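Local coordinates for MexT protein (Pseudomonas aeruginosa, PDB 6L33) that probably binds DNA as a LysR-type transcriptional activator of the MexEF-OprN efflux pump, this chain being its regulatory domain, at residues V9-S15 against V38-A44. Sequence-based numbering, arbitrary orientation.
Sequences VFRIGLS and VLVVRRA. With SO4 (sulfate ion), chain E.
The outer strand of this parallel pair, 38-43, is not the edge of its sheet in the dimer: L39 and V40 continue the ladder, again in parallel, into a strand of the second subunit. Within the chain, 9-14 and 38-43 are extended and run the same way at 32°, axes 4.6 Å apart, with V9 opposite V38 and G13 opposite R42. The pair illustrates the parallel-ladder rule that alternate residues bond to both neighbours of their register partner. F10, opposite L39, gives N to V38 O and takes V40 N on its O (both 2.8 Å); I12 likewise uses V40 O (3.0 Å) and R42 N (2.8 Å), and L14 R42 O (2.9 Å) and A44 N (3.0 Å). V9, R11, V38 and V40 share one face; F10, I12, L39 and V41 the other, where I12, chi1 p, brings CG1 to 4.1 Å from V41 CG2 and CD1 to 4.1 Å from L39 CD1. A sulfate, probably from the crystallisation liquor, accepts R42 NE and R43 N on O3 (both 2.9 Å); R43 of the second subunit also binds it. Helix 18-33 links the strands in a beta-alpha-beta unit of the periplasmic-binding-protein-like LysR domain and covers L39; helix 193-203 covers F10 and I12, and strand 60-62 flanks 9-14.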
ATOM      1  N   VAL B   9       4.716 -22.906  -2.184  1.00 26.95           N
ATOM      2  CA  VAL B   9       4.321 -21.523  -1.961  1.00 24.38           C
ATOM      3  C   VAL B   9       5.543 -20.643  -2.172  1.00 22.98           C
ATOM      4  O   VAL B   9       6.626 -20.937  -1.651  1.00 20.49           O
ATOM      5  CB  VAL B   9       3.733 -21.327  -0.554  1.00 30.40           C
ATOM      6  CG1 VAL B   9       3.357 -19.867  -0.336  1.00 27.92           C
ATOM      7  CG2 VAL B   9       2.524 -22.231  -0.356  1.00 24.53           C
ATOM      8  N   PHE B  10       5.377 -19.575  -2.944  1.00 22.70           N
ATOM      9  CA  PHE B  10       6.456 -18.647  -3.237  1.00 26.12           C
ATOM     10  C   PHE B  10       6.158 -17.293  -2.607  1.00 18.03           C
ATOM     11  O   PHE B  10       5.017 -16.823  -2.629  1.00 21.96           O
ATOM     12  CB  PHE B  10       6.658 -18.503  -4.746  1.00 23.77           C
ATOM     13  CG  PHE B  10       7.385 -19.660  -5.369  1.00 26.38           C
ATOM     14  CD1 PHE B  10       8.605 -20.076  -4.866  1.00 37.79           C
ATOM     15  CD2 PHE B  10       6.842 -20.339  -6.446  1.00 36.07           C
ATOM     16  CE1 PHE B  10       9.277 -21.142  -5.431  1.00 40.12           C
ATOM     17  CE2 PHE B  10       7.510 -21.408  -7.016  1.00 44.31           C
ATOM     18  CZ  PHE B  10       8.728 -21.809  -6.508  1.00 42.53           C
ATOM     19  N   ARG B  11       7.191 -16.680  -2.036  1.00 17.37           N
ATOM     20  CA  ARG B  11       7.074 -15.400  -1.349  1.00 26.31           C
ATOM     21  C   ARG B  11       7.994 -14.399  -2.030  1.00 18.14           C
ATOM     22  O   ARG B  11       9.215 -14.594  -2.062  1.00 21.23           O
ATOM     23  CB  ARG B  11       7.418 -15.543   0.136  1.00 20.69           C
ATOM     24  CG  ARG B  11       6.424 -16.398   0.911  1.00 24.25           C
ATOM     25  CD  ARG B  11       6.993 -16.889   2.235  1.00 25.19           C
ATOM     26  NE  ARG B  11       6.055 -17.770   2.930  1.00 28.78           N
ATOM     27  CZ  ARG B  11       6.002 -19.090   2.764  1.00 32.59           C
ATOM     28  NH1 ARG B  11       5.115 -19.810   3.436  1.00 45.13           N
ATOM     29  NH2 ARG B  11       6.841 -19.690   1.929  1.00 31.54           N
ATOM     30  N   ILE B  12       7.408 -13.339  -2.586  1.00 22.88           N
ATOM     31  CA  ILE B  12       8.154 -12.311  -3.297  1.00 17.78           C
ATOM     32  C   ILE B  12       7.773 -10.947  -2.739  1.00 14.11           C
ATOM     33  O   ILE B  12       6.704 -10.763  -2.150  1.00 15.47           O
ATOM     34  CB  ILE B  12       7.907 -12.353  -4.823  1.00 20.02           C
ATOM     35  CG1 ILE B  12       6.492 -11.877  -5.152  1.00 19.48           C
ATOM     36  CG2 ILE B  12       8.140 -13.751  -5.373  1.00 19.58           C
ATOM     37  CD1 ILE B  12       6.201 -11.816  -6.641  1.00 20.49           C
ATOM     38  N   GLY B  13       8.670  -9.984  -2.931  1.00 18.23           N
ATOM     39  CA  GLY B  13       8.448  -8.609  -2.515  1.00 14.43           C
ATOM     40  C   GLY B  13       8.357  -7.700  -3.730  1.00 17.71           C
ATOM     41  O   GLY B  13       9.158  -7.809  -4.658  1.00 16.53           O
ATOM     42  N   LEU B  14       7.370  -6.809  -3.714  1.00 13.75           N
ATOM     43  CA  LEU B  14       7.143  -5.937  -4.855  1.00 11.54           C
ATOM     44  C   LEU B  14       6.898  -4.513  -4.387  1.00 14.17           C
ATOM     45  O   LEU B  14       6.165  -4.284  -3.421  1.00 11.12           O
ATOM     46  CB  LEU B  14       5.950  -6.410  -5.701  1.00 14.07           C
ATOM     47  CG  LEU B  14       6.087  -7.723  -6.473  1.00 24.93           C
ATOM     48  CD1 LEU B  14       4.814  -7.996  -7.260  1.00 16.22           C
ATOM     49  CD2 LEU B  14       7.304  -7.708  -7.395  1.00 14.52           C
ATOM     50  N   SER B  15       7.526  -3.565  -5.076  1.00 13.76           N
ATOM     51  CA  SER B  15       7.167  -2.166  -4.913  1.00 19.61           C
ATOM     52  C   SER B  15       5.714  -1.967  -5.328  1.00 15.90           C
ATOM     53  O   SER B  15       5.197  -2.666  -6.204  1.00 19.18           O
ATOM     54  CB  SER B  15       8.095  -1.281  -5.747  1.00 15.22           C
ATOM     55  OG  SER B  15       7.727   0.082  -5.652  1.00 22.07           O
ATOM     56  N   VAL B  38       1.238 -21.415  -5.101  1.00 27.12           N
ATOM     57  CA  VAL B  38       0.579 -20.294  -4.443  1.00 27.29           C
ATOM     58  C   VAL B  38       1.590 -19.167  -4.293  1.00 24.39           C
ATOM     59  O   VAL B  38       2.722 -19.396  -3.852  1.00 24.10           O
ATOM     60  CB  VAL B  38       0.005 -20.708  -3.078  1.00 25.90           C
ATOM     61  CG1 VAL B  38      -0.723 -19.541  -2.435  1.00 20.62           C
ATOM     62  CG2 VAL B  38      -0.924 -21.902  -3.237  1.00 25.93           C
ATOM     63  N   LEU B  39       1.183 -17.955  -4.656  1.00 24.58           N
ATOM     64  CA  LEU B  39       2.051 -16.785  -4.621  1.00 18.87           C
ATOM     65  C   LEU B  39       1.637 -15.859  -3.485  1.00 16.24           C
ATOM     66  O   LEU B  39       0.468 -15.473  -3.385  1.00 17.93           O
ATOM     67  CB  LEU B  39       2.006 -16.032  -5.951  1.00 22.79           C
ATOM     68  CG  LEU B  39       3.010 -14.889  -6.101  1.00 22.30           C
ATOM     69  CD1 LEU B  39       4.431 -15.413  -5.988  1.00 23.42           C
ATOM     70  CD2 LEU B  39       2.808 -14.161  -7.423  1.00 24.05           C
ATOM     71  N   VAL B  40       2.599 -15.501  -2.639  1.00 21.51           N
ATOM     72  CA  VAL B  40       2.413 -14.507  -1.588  1.00 16.17           C
ATOM     73  C   VAL B  40       3.280 -13.305  -1.936  1.00 17.55           C
ATOM     74  O   VAL B  40       4.500 -13.437  -2.099  1.00 19.86           O
ATOM     75  CB  VAL B  40       2.772 -15.063  -0.202  1.00 19.02           C
ATOM     76  CG1 VAL B  40       2.681 -13.967   0.852  1.00 20.49           C
ATOM     77  CG2 VAL B  40       1.869 -16.230   0.153  1.00 19.00           C
ATOM     78  N   VAL B  41       2.657 -12.136  -2.057  1.00 17.41           N
ATOM     79  CA  VAL B  41       3.354 -10.900  -2.396  1.00 14.94           C
ATOM     80  C   VAL B  41       3.397 -10.023  -1.153  1.00 15.29           C
ATOM     81  O   VAL B  41       2.352  -9.706  -0.571  1.00 14.59           O
ATOM     82  CB  VAL B  41       2.678 -10.162  -3.562  1.00 20.67           C
ATOM     83  CG1 VAL B  41       3.476  -8.917  -3.929  1.00 21.82           C
ATOM     84  CG2 VAL B  41       2.526 -11.080  -4.766  1.00 18.23           C
ATOM     85  N   ARG B  42       4.602  -9.637  -0.748  1.00 12.86           N
ATOM     86  CA  ARG B  42       4.805  -8.701   0.347  1.00 17.47           C
ATOM     87  C   ARG B  42       5.186  -7.334  -0.210  1.00 15.04           C
ATOM     88  O   ARG B  42       5.811  -7.229  -1.268  1.00 14.60           O
ATOM     89  CB  ARG B  42       5.896  -9.197   1.300  1.00 14.62           C
ATOM     90  CG  ARG B  42       5.712 -10.628   1.783  1.00 12.93           C
ATOM     91  CD  ARG B  42       4.434 -10.787   2.597  1.00  9.35           C
ATOM     92  NE  ARG B  42       4.315  -9.757   3.627  1.00 13.85           N
ATOM     93  CZ  ARG B  42       4.942  -9.793   4.799  1.00 21.49           C
ATOM     94  NH1 ARG B  42       5.734 -10.813   5.103  1.00 10.38           N
ATOM     95  NH2 ARG B  42       4.776  -8.806   5.671  1.00 18.14           N
ATOM     96  N   ARG B  43       4.795  -6.285   0.511  1.00 17.29           N
ATOM     97  CA  ARG B  43       5.157  -4.925   0.125  1.00 16.71           C
ATOM     98  C   ARG B  43       6.645  -4.693   0.361  1.00 15.25           C
ATOM     99  O   ARG B  43       7.178  -5.048   1.416  1.00 15.69           O
ATOM    100  CB  ARG B  43       4.329  -3.913   0.917  1.00 11.03           C
ATOM    101  CG  ARG B  43       4.808  -2.468   0.802  1.00 12.21           C
ATOM    102  CD  ARG B  43       4.605  -1.909  -0.601  1.00 12.49           C
ATOM    103  NE  ARG B  43       3.215  -2.012  -1.042  1.00 19.43           N
ATOM    104  CZ  ARG B  43       2.257  -1.154  -0.705  1.00 22.98           C
ATOM    105  NH1 ARG B  43       2.534  -0.120   0.077  1.00 13.73           N
ATOM    106  NH2 ARG B  43       1.021  -1.328  -1.153  1.00 22.72           N
ATOM    107  N   ALA B  44       7.317  -4.094  -0.622  1.00 13.91           N
ATOM    108  CA  ALA B  44       8.753  -3.866  -0.555  1.00 12.21           C
ATOM    109  C   ALA B  44       9.081  -2.428  -0.929  1.00 19.62           C
ATOM    110  O   ALA B  44       8.437  -1.838  -1.801  1.00 15.08           O
ATOM    111  CB  ALA B  44       9.515  -4.824  -1.480  1.00 18.06           C
TER
HETATM  112  S   SO4 E 401       2.505  -6.437   3.841  1.00 24.41           S
HETATM  113  O1  SO4 E 401       2.779  -6.916   5.194  1.00 25.24           O
HETATM  114  O2  SO4 E 401       2.718  -4.995   3.770  1.00 35.02           O
HETATM  115  O3  SO4 E 401       3.400  -7.106   2.905  1.00 21.70           O
HETATM  116  O4  SO4 E 401       1.122  -6.736   3.486  1.00 34.00           O
HETATM  117  O   HOH W   1       3.321  -4.143  -3.179  1.00 20.54           O
HETATM  118  O   HOH W   2       8.628   0.911  -3.169  1.00 19.56           O